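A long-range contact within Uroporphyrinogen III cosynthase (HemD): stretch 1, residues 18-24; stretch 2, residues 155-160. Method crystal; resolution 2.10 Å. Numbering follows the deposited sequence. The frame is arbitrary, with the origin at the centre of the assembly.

Stretch 1 (18-24) YKTLILN
Stretch 2 (155-160) NALKPK

This is a small, mainly apolar contact in which alternate side chains of an extended segment pack against the last turn of a helix and the loop after it, with one lysine adding weak hydrogen bonds to the helix end. The two stretches belong to the same chain and are far apart in sequence; touching residues are at least 134 positions apart. The contact buries 267 Å², both sides summed.

Stretch 1 is extended from Y18 to I22, with strand geometry in T20 and L21. Phi/psi is -52/131 at K19, -131/131 at T20, -98/114 at L21 and -109/95 at I22. At L23 the backbone turns to -101/-8, and N24 is extended again at -117/162. Stretch 2 enters as helix. N155, A156 and L157 have phi/psi of -61/-39, -66/-29 and -93/-14. K158 is the first residue to leave helical values, at -60/125. P159 (-62/152) and K160 (-67/158) continue in an extended form.

The end-to-end directions, CA 19 to 23 against CA 156 to 159, are 105° apart, so the segments run roughly crosswise. L21 lies nearest L157, with their CA atoms 6.5 Å apart. The CA atoms of K19 and P159 are 8.7 Å apart.

The extended backbone alternates its side chains. K19 and L21 point toward stretch 2, while T20 and I22 point away and make no contact. T20 instead hydrogen-bonds within its own stretch, from T20 OG1 to Y18 O at 3.3 Å; its chi1 is m.

K19 is long enough to span the wider backbone gap. Its chi1, chi2 and chi3 are all t, and chi4 is p at 66°. The extended chain brings the amine to two successive carbonyls at the end of the helix. K19 NZ donates weak hydrogen bonds to A156 O at 3.3 Å and to L157 O at 3.4 Å. The aliphatic part also packs here: K19 CE lies 4.1 Å from P159 CA and 4.1 Å from K158 O.

L21 is buried and packs against both L157 and P159. Its chi1 is -90° and its chi2 is 48°. L21 CG is 4.3 Å from L157 CB, and L21 CD2 is 4.3 Å from P159 CG. L21 CD1 also approaches the backbone, 3.4 Å from L157 O. That oxygen therefore has both a methyl group and the lysine amine close by. The P159 ring is C-gamma exo.

L157 has the largest area covered in the contact, 83 Å². Its CA-to-CB bond points sideways, and its rotamer is m, t (-64°, 163°). L23 meets it from further along stretch 1. The CA-to-CB bond of L23 is also sideways, but the end of its side chain comes nearer. With chi1 -52° and chi2 174°, L23 CD2 comes to 4.2 Å from L157 CD1.

K158 points away, with chi1 to chi3 t and chi4 p. K160 makes no contact; its side chain is not modelled beyond CB.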

# COMPACT_ATOMS: atom_id res chain seq x y z
N TYR A 18 -1.75 19.94 5.59
CA TYR A 18 -0.80 19.42 6.59
C TYR A 18 0.53 19.08 5.94
O TYR A 18 0.56 18.53 4.84
CB TYR A 18 -1.36 18.17 7.29
CG TYR A 18 -2.53 18.47 8.22
CD1 TYR A 18 -2.31 18.81 9.55
CD2 TYR A 18 -3.83 18.40 7.75
CE1 TYR A 18 -3.37 19.10 10.40
CE2 TYR A 18 -4.91 18.67 8.59
CZ TYR A 18 -4.67 19.03 9.91
OH TYR A 18 -5.73 19.30 10.75
N LYS A 19 1.62 19.39 6.64
CA LYS A 19 2.94 18.91 6.25
C LYS A 19 2.88 17.37 6.05
O LYS A 19 2.32 16.63 6.87
CB LYS A 19 3.97 19.33 7.32
CG LYS A 19 5.42 18.82 7.11
CD LYS A 19 6.39 19.49 8.10
CE LYS A 19 7.81 18.88 8.05
NZ LYS A 19 8.50 19.14 6.73
N THR A 20 3.40 16.91 4.92
CA THR A 20 3.45 15.48 4.63
C THR A 20 4.85 15.05 4.17
O THR A 20 5.43 15.65 3.26
CB THR A 20 2.41 15.07 3.58
OG1 THR A 20 1.09 15.40 4.04
CG2 THR A 20 2.46 13.55 3.30
N LEU A 21 5.36 13.99 4.78
CA LEU A 21 6.64 13.40 4.37
C LEU A 21 6.36 12.20 3.46
O LEU A 21 5.79 11.21 3.91
CB LEU A 21 7.44 12.97 5.60
CG LEU A 21 8.42 13.96 6.27
CD1 LEU A 21 7.81 15.33 6.51
CD2 LEU A 21 8.95 13.40 7.59
N ILE A 22 6.74 12.31 2.19
CA ILE A 22 6.57 11.20 1.24
C ILE A 22 7.96 10.68 0.96
O ILE A 22 8.69 11.21 0.10
CB ILE A 22 5.85 11.65 -0.07
CG1 ILE A 22 4.48 12.28 0.25
CG2 ILE A 22 5.71 10.45 -1.09
CD1 ILE A 22 3.87 13.09 -0.93
N LEU A 23 8.34 9.64 1.70
CA LEU A 23 9.72 9.17 1.69
C LEU A 23 9.95 7.93 0.83
O LEU A 23 11.09 7.50 0.66
CB LEU A 23 10.16 8.89 3.11
CG LEU A 23 9.95 10.03 4.11
CD1 LEU A 23 10.31 9.53 5.49
CD2 LEU A 23 10.79 11.23 3.72
N ASN A 24 8.86 7.35 0.34
CA ASN A 24 8.93 6.13 -0.48
C ASN A 24 8.40 6.47 -1.85
O ASN A 24 7.71 7.48 -2.01
CB ASN A 24 8.05 5.05 0.15
CG ASN A 24 8.58 4.59 1.48
OD1 ASN A 24 7.99 4.87 2.53
ND2 ASN A 24 9.72 3.92 1.45
N ASN A 155 16.82 18.25 4.96
CA ASN A 155 16.69 19.40 5.87
C ASN A 155 15.32 20.06 5.78
O ASN A 155 14.75 20.45 6.79
CB ASN A 155 17.82 20.41 5.65
CG ASN A 155 19.20 19.80 5.84
OD1 ASN A 155 19.39 18.91 6.67
ND2 ASN A 155 20.17 20.26 5.05
N ALA A 156 14.80 20.16 4.56
CA ALA A 156 13.45 20.69 4.33
C ALA A 156 12.33 19.80 4.91
O ALA A 156 11.26 20.27 5.29
CB ALA A 156 13.22 20.90 2.84
N LEU A 157 12.59 18.50 4.98
CA LEU A 157 11.57 17.57 5.43
C LEU A 157 11.65 17.27 6.93
O LEU A 157 10.71 16.71 7.49
CB LEU A 157 11.64 16.26 4.63
CG LEU A 157 11.34 16.36 3.13
CD1 LEU A 157 11.85 15.12 2.43
CD2 LEU A 157 9.85 16.58 2.86
N LYS A 158 12.75 17.64 7.58
CA LYS A 158 12.92 17.33 9.00
C LYS A 158 11.78 17.99 9.79
O LYS A 158 11.57 19.20 9.68
CB LYS A 158 14.29 17.78 9.52
CG LYS A 158 14.62 17.35 10.96
CD LYS A 158 16.02 17.82 11.36
CE LYS A 158 16.37 17.52 12.82
NZ LYS A 158 16.53 16.06 13.13
N PRO A 159 11.03 17.20 10.58
CA PRO A 159 9.92 17.79 11.36
C PRO A 159 10.44 18.81 12.37
O PRO A 159 11.58 18.71 12.80
CB PRO A 159 9.33 16.59 12.11
CG PRO A 159 9.81 15.37 11.37
CD PRO A 159 11.17 15.76 10.83
N LYS A 160 9.63 19.80 12.73
CA LYS A 160 10.00 20.67 13.84
C LYS A 160 9.97 19.83 15.12
O LYS A 160 9.31 18.77 15.20
CB LYS A 160 9.05 21.87 13.92